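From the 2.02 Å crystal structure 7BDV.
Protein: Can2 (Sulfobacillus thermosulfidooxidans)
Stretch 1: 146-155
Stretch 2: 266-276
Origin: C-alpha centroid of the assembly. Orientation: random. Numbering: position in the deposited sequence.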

ATOM      1  N   TYR A 146     -11.769 -14.762   2.183  1.00 32.68           N
ATOM      2  CA  TYR A 146     -10.879 -13.740   1.583  1.00 33.78           C
ATOM      3  C   TYR A 146     -10.048 -13.149   2.719  1.00 27.44           C
ATOM      4  O   TYR A 146      -8.806 -13.202   2.635  1.00 32.32           O
ATOM      5  CB  TYR A 146     -11.707 -12.722   0.798  1.00 30.34           C
ATOM      6  CG  TYR A 146     -10.863 -11.765   0.008  1.00 31.75           C
ATOM      7  CD1 TYR A 146     -10.082 -10.811   0.643  1.00 30.42           C
ATOM      8  CD2 TYR A 146     -10.877 -11.798  -1.370  1.00 31.63           C
ATOM      9  CE1 TYR A 146      -9.301  -9.926  -0.096  1.00 31.56           C
ATOM     10  CE2 TYR A 146     -10.114 -10.917  -2.127  1.00 31.16           C
ATOM     11  CZ  TYR A 146      -9.324  -9.978  -1.483  1.00 32.91           C
ATOM     12  OH  TYR A 146      -8.595  -9.100  -2.230  1.00 39.24           O
ATOM     13  N   LEU A 147     -10.698 -12.655   3.770  1.00 32.59           N
ATOM     14  CA  LEU A 147     -10.032 -12.001   4.930  1.00 32.28           C
ATOM     15  C   LEU A 147      -9.078 -12.977   5.617  1.00 33.38           C
ATOM     16  O   LEU A 147      -7.975 -12.528   5.989  1.00 23.38           O
ATOM     17  CB  LEU A 147     -11.073 -11.456   5.896  1.00 36.16           C
ATOM     18  CG  LEU A 147     -11.895 -10.268   5.390  1.00 34.39           C
ATOM     19  CD1 LEU A 147     -12.921  -9.895   6.418  1.00 32.54           C
ATOM     20  CD2 LEU A 147     -11.031  -9.066   5.056  1.00 35.69           C
ATOM     21  N   ALA A 148      -9.450 -14.257   5.739  1.00 30.64           N
ATOM     22  CA  ALA A 148      -8.585 -15.313   6.324  1.00 30.00           C
ATOM     23  C   ALA A 148      -7.237 -15.399   5.589  1.00 28.81           C
ATOM     24  O   ALA A 148      -6.217 -15.617   6.237  1.00 28.55           O
ATOM     25  CB  ALA A 148      -9.286 -16.658   6.284  1.00 27.10           C
ATOM     26  N   CYS A 149      -7.202 -15.228   4.273  1.00 30.71           N
ATOM     27  CA  CYS A 149      -5.939 -15.299   3.501  1.00 32.28           C
ATOM     28  C   CYS A 149      -4.965 -14.210   3.940  1.00 31.12           C
ATOM     29  O   CYS A 149      -3.735 -14.411   3.728  1.00 37.38           O
ATOM     30  CB  CYS A 149      -6.179 -15.134   2.002  1.00 39.08           C
ATOM     31  SG  CYS A 149      -7.102 -16.496   1.260  1.00 39.37           S
ATOM     32  N   TYR A 150      -5.461 -13.117   4.526  1.00 32.42           N
ATOM     33  CA  TYR A 150      -4.634 -11.963   4.997  1.00 31.77           C
ATOM     34  C   TYR A 150      -4.609 -11.923   6.533  1.00 31.57           C
ATOM     35  O   TYR A 150      -4.120 -10.958   7.108  1.00 32.38           O
ATOM     36  CB  TYR A 150      -5.184 -10.681   4.362  1.00 30.70           C
ATOM     37  CG  TYR A 150      -4.970 -10.642   2.876  1.00 32.32           C
ATOM     38  CD1 TYR A 150      -3.729 -10.313   2.368  1.00 35.02           C
ATOM     39  CD2 TYR A 150      -5.973 -10.982   1.978  1.00 33.15           C
ATOM     40  CE1 TYR A 150      -3.487 -10.325   1.004  1.00 34.74           C
ATOM     41  CE2 TYR A 150      -5.760 -10.945   0.606  1.00 33.37           C
ATOM     42  CZ  TYR A 150      -4.504 -10.625   0.123  1.00 33.49           C
ATOM     43  OH  TYR A 150      -4.237 -10.615  -1.216  1.00 32.23           O
ATOM     44  N   GLY A 151      -5.056 -12.996   7.186  1.00 31.39           N
ATOM     45  CA  GLY A 151      -4.973 -13.138   8.653  1.00 30.92           C
ATOM     46  C   GLY A 151      -6.035 -12.338   9.403  1.00 32.49           C
ATOM     47  O   GLY A 151      -5.850 -12.069  10.608  1.00 42.37           O
ATOM     48  N   PHE A 152      -7.093 -11.879   8.724  1.00 34.17           N
ATOM     49  CA  PHE A 152      -8.159 -11.050   9.328  1.00 35.83           C
ATOM     50  C   PHE A 152      -9.418 -11.890   9.571  1.00 34.15           C
ATOM     51  O   PHE A 152      -9.688 -12.819   8.821  1.00 34.03           O
ATOM     52  CB  PHE A 152      -8.472  -9.851   8.436  1.00 38.61           C
ATOM     53  CG  PHE A 152      -7.432  -8.771   8.609  1.00 40.02           C
ATOM     54  CD1 PHE A 152      -7.513  -7.880   9.659  1.00 37.34           C
ATOM     55  CD2 PHE A 152      -6.339  -8.697   7.766  1.00 40.63           C
ATOM     56  CE1 PHE A 152      -6.555  -6.895   9.837  1.00 45.49           C
ATOM     57  CE2 PHE A 152      -5.367  -7.719   7.945  1.00 42.95           C
ATOM     58  CZ  PHE A 152      -5.468  -6.828   8.984  1.00 42.05           C
ATOM     59  N   LYS A 153     -10.210 -11.490  10.553  1.00 41.53           N
ATOM     60  CA  LYS A 153     -11.563 -12.028  10.840  1.00 41.86           C
ATOM     61  C   LYS A 153     -12.523 -10.839  10.921  1.00 41.79           C
ATOM     62  O   LYS A 153     -12.022  -9.695  11.202  1.00 33.31           O
ATOM     63  CB  LYS A 153     -11.499 -12.837  12.128  1.00 43.10           C
ATOM     64  CG  LYS A 153     -12.750 -13.647  12.400  1.00 50.17           C
ATOM     65  N   ALA A 154     -13.793 -11.050  10.566  1.00 44.50           N
ATOM     66  CA  ALA A 154     -14.872 -10.036  10.715  1.00 54.11           C
ATOM     67  C   ALA A 154     -15.511 -10.206  12.095  1.00 58.05           C
ATOM     68  O   ALA A 154     -15.847 -11.369  12.425  1.00 51.82           O
ATOM     69  CB  ALA A 154     -15.894 -10.137   9.619  1.00 55.81           C
ATOM     70  N   ASP A 155     -15.673  -9.108  12.848  1.00 63.98           N
ATOM     71  CA  ASP A 155     -15.929  -9.115  14.316  1.00 71.01           C
ATOM     72  C   ASP A 155     -17.416  -8.869  14.582  1.00 70.07           C
ATOM     73  O   ASP A 155     -18.104  -8.465  13.631  1.00 73.15           O
ATOM     74  N   ILE A 266     -18.428  -2.942   8.720  1.00 43.55           N
ATOM     75  CA  ILE A 266     -17.706  -4.183   9.127  1.00 46.73           C
ATOM     76  C   ILE A 266     -16.541  -3.777  10.024  1.00 47.64           C
ATOM     77  O   ILE A 266     -15.911  -2.740   9.734  1.00 45.01           O
ATOM     78  CB  ILE A 266     -17.244  -5.014   7.914  1.00 51.42           C
ATOM     79  CG1 ILE A 266     -16.249  -4.266   7.012  1.00 52.83           C
ATOM     80  CG2 ILE A 266     -18.455  -5.493   7.160  1.00 54.29           C
ATOM     81  N   GLU A 267     -16.298  -4.560  11.074  1.00 39.82           N
ATOM     82  CA  GLU A 267     -15.089  -4.502  11.917  1.00 39.96           C
ATOM     83  C   GLU A 267     -14.187  -5.678  11.531  1.00 46.37           C
ATOM     84  O   GLU A 267     -14.636  -6.840  11.604  1.00 41.30           O
ATOM     85  CB  GLU A 267     -15.487  -4.496  13.394  1.00 48.08           C
ATOM     86  N   ILE A 268     -12.976  -5.384  11.082  1.00 43.45           N
ATOM     87  CA  ILE A 268     -11.972  -6.396  10.627  1.00 48.91           C
ATOM     88  C   ILE A 268     -10.779  -6.332  11.607  1.00 49.07           C
ATOM     89  O   ILE A 268     -10.292  -5.197  11.892  1.00 44.83           O
ATOM     90  CB  ILE A 268     -11.588  -6.040   9.165  1.00 55.26           C
ATOM     91  CG1 ILE A 268     -12.766  -5.976   8.182  1.00 57.98           C
ATOM     92  CG2 ILE A 268     -10.517  -6.951   8.620  1.00 59.21           C
ATOM     93  N   SER A 269     -10.394  -7.456  12.204  1.00 46.03           N
ATOM     94  CA  SER A 269      -9.280  -7.518  13.185  1.00 48.38           C
ATOM     95  C   SER A 269      -8.326  -8.654  12.831  1.00 39.84           C
ATOM     96  O   SER A 269      -8.763  -9.639  12.245  1.00 36.69           O
ATOM     97  CB  SER A 269      -9.807  -7.677  14.593  1.00 50.26           C
ATOM     98  OG  SER A 269     -10.811  -8.667  14.623  1.00 56.52           O
ATOM     99  N   ASN A 270      -7.050  -8.519  13.170  1.00 43.42           N
ATOM    100  CA  ASN A 270      -6.110  -9.658  13.349  1.00 42.44           C
ATOM    101  C   ASN A 270      -5.781  -9.723  14.849  1.00 43.87           C
ATOM    102  O   ASN A 270      -6.610  -9.242  15.634  1.00 48.23           O
ATOM    103  CB  ASN A 270      -4.944  -9.546  12.367  1.00 44.38           C
ATOM    104  CG  ASN A 270      -4.127  -8.299  12.583  1.00 42.39           C
ATOM    105  OD1 ASN A 270      -4.298  -7.607  13.580  1.00 41.08           O
ATOM    106  ND2 ASN A 270      -3.239  -8.018  11.642  1.00 47.37           N
ATOM    107  N   ASP A 271      -4.633 -10.258  15.264  1.00 57.27           N
ATOM    108  CA  ASP A 271      -4.268 -10.326  16.716  1.00 63.25           C
ATOM    109  C   ASP A 271      -4.066  -8.890  17.266  1.00 66.10           C
ATOM    110  O   ASP A 271      -4.419  -8.649  18.446  1.00 66.13           O
ATOM    111  CB  ASP A 271      -3.051 -11.236  16.972  1.00 63.02           C
ATOM    112  CG  ASP A 271      -3.320 -12.709  17.327  1.00 71.87           C
ATOM    113  OD1 ASP A 271      -4.520 -13.139  17.349  1.00 58.02           O
ATOM    114  OD2 ASP A 271      -2.309 -13.450  17.574  1.00 61.73           O
ATOM    115  N   SER A 272      -3.582  -7.950  16.438  1.00 57.55           N
ATOM    116  CA  SER A 272      -2.962  -6.679  16.900  1.00 56.12           C
ATOM    117  C   SER A 272      -3.730  -5.411  16.482  1.00 50.64           C
ATOM    118  O   SER A 272      -3.674  -4.453  17.274  1.00 56.74           O
ATOM    119  CB  SER A 272      -1.494  -6.615  16.517  1.00 50.67           C
ATOM    120  OG  SER A 272      -1.246  -6.971  15.166  1.00 54.86           O
ATOM    121  N   VAL A 273      -4.409  -5.362  15.330  1.00 46.90           N
ATOM    122  CA  VAL A 273      -5.157  -4.140  14.886  1.00 43.30           C
ATOM    123  C   VAL A 273      -6.611  -4.484  14.553  1.00 40.46           C
ATOM    124  O   VAL A 273      -6.890  -5.620  14.169  1.00 43.78           O
ATOM    125  CB  VAL A 273      -4.483  -3.456  13.685  1.00 47.03           C
ATOM    126  CG2 VAL A 273      -4.636  -4.283  12.411  1.00 52.71           C
ATOM    127  N   SER A 274      -7.501  -3.514  14.719  1.00 37.30           N
ATOM    128  CA  SER A 274      -8.884  -3.516  14.201  1.00 44.13           C
ATOM    129  C   SER A 274      -9.090  -2.284  13.309  1.00 42.70           C
ATOM    130  O   SER A 274      -8.549  -1.202  13.595  1.00 40.45           O
ATOM    131  CB  SER A 274      -9.909  -3.589  15.283  1.00 45.31           C
ATOM    132  OG  SER A 274      -9.684  -2.589  16.256  1.00 59.29           O
ATOM    133  N   ASN A 275      -9.851  -2.468  12.242  1.00 38.22           N
ATOM    134  CA  ASN A 275     -10.190  -1.461  11.200  1.00 40.62           C
ATOM    135  C   ASN A 275     -11.705  -1.513  11.031  1.00 45.04           C
ATOM    136  O   ASN A 275     -12.244  -2.661  10.983  1.00 47.29           O
ATOM    137  CB  ASN A 275      -9.528  -1.833   9.882  1.00 40.98           C
ATOM    138  CG  ASN A 275      -8.029  -1.942   9.986  1.00 42.15           C
ATOM    139  OD1 ASN A 275      -7.395  -0.983  10.418  1.00 43.46           O
ATOM    140  ND2 ASN A 275      -7.476  -3.099   9.635  1.00 41.25           N
ATOM    141  N   GLU A 276     -12.362  -0.355  11.012  1.00 45.61           N
ATOM    142  CA  GLU A 276     -13.802  -0.239  10.666  1.00 56.88           C
ATOM    143  C   GLU A 276     -13.886   0.205   9.203  1.00 55.11           C
ATOM    144  O   GLU A 276     -13.129   1.131   8.833  1.00 51.61           O
ATOM    145  CB  GLU A 276     -14.557   0.701  11.614  1.00 70.56           C
ATOM    146  CG  GLU A 276     -15.906   0.121  12.038  1.00 86.94           C
ATOM    147  CD  GLU A 276     -17.074   1.095  12.124  1.00102.87           C
ATOM    148  OE1 GLU A 276     -16.880   2.206  12.673  1.00117.39           O
ATOM    149  OE2 GLU A 276     -18.171   0.744  11.627  1.00106.93           O
TER
HETATM  150  O   HOH W   1      -3.514  -9.784   9.497  1.00 53.53           O

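The most unusual feature of this contact is Asn270, which meets the Phe152 ring with CB, braces its own loop with OD1, and reaches the first stretch through a water with ND2. Its CB lies over one face of the Phe152 ring, 4.2 Å from the ring centroid and 21° off the normal, a CH-pi contact. OD1 accepts hydrogen bonds from its own loop: Val273 N to Asn270 OD1 is 2.8 Å, and Ser272 N to Asn270 OD1 is 3.0 Å. ND2 donates to water 1 (Asn270 ND2 to water O, 2.8 Å). That water in turn donates to the backbone of the first stretch (water O to Tyr150 O, 2.7 Å). The water thus bridges the two stretches.

The backbones pair as a short antiparallel ladder. Lys153 and Ser269 form a hydrogen-bonded pair. Lys153 N donates to Ser269 O at 2.9 Å, and Ser269 N donates to Lys153 O at 2.9 Å. Both bonds are nearly straight, at 164° and 166°. Ala154 and Ile268 follow as a non-hydrogen-bonded pair. Beyond them, Asp155 N donates to Glu267 O at 2.8 Å. Each of these three carbonyl oxygens also receives a CA-H...O contact. Phe152 CA to Ser269 O, Ile268 CA to Lys153 O and Ala154 CA to Glu267 O are each 3.3 Å.

Stretch 2 also pairs with itself. Ile268 N to Asn275 O and Asn275 N to Ile268 O are both 2.8 Å. Ile268 turns its N and O to Asn275, while Glu267 O and the N and O of Ser269 turn to the first stretch, so the strand is paired on both edges.

A type I turn from Ala148 to Gly151 leads from the helix toward the strand. Gly151 has a positive phi of 78°, which by itself favours glycine. Leu147 O accepts from both Tyr150 N (3.0 Å) and Phe152 N (2.9 Å), which ties the start of the extended segment back to the helix.

Phe152 is buried and has the largest area covered by the other stretch. Its chi1 is m, at -79°. Phe152 CD1 packs tightly on Ile268 CG2 at 3.3 Å. Val273 CG2 meets the ring at its edge, 4.1 Å from Phe152 CE1. Asn275 ND2 is 3.9 Å from the same Phe152 CE1. Leu147 CD2 adds a looser apolar contact with Ile268 CG2, at 4.2 Å. The Ile268, Val273 and Leu147 contacts are apolar.

Lys153 and Ser269 direct their side chains to the face opposite that of Ala154 and Ile268. The Lys153 side chain is modelled only to CG, so its amine cannot be placed.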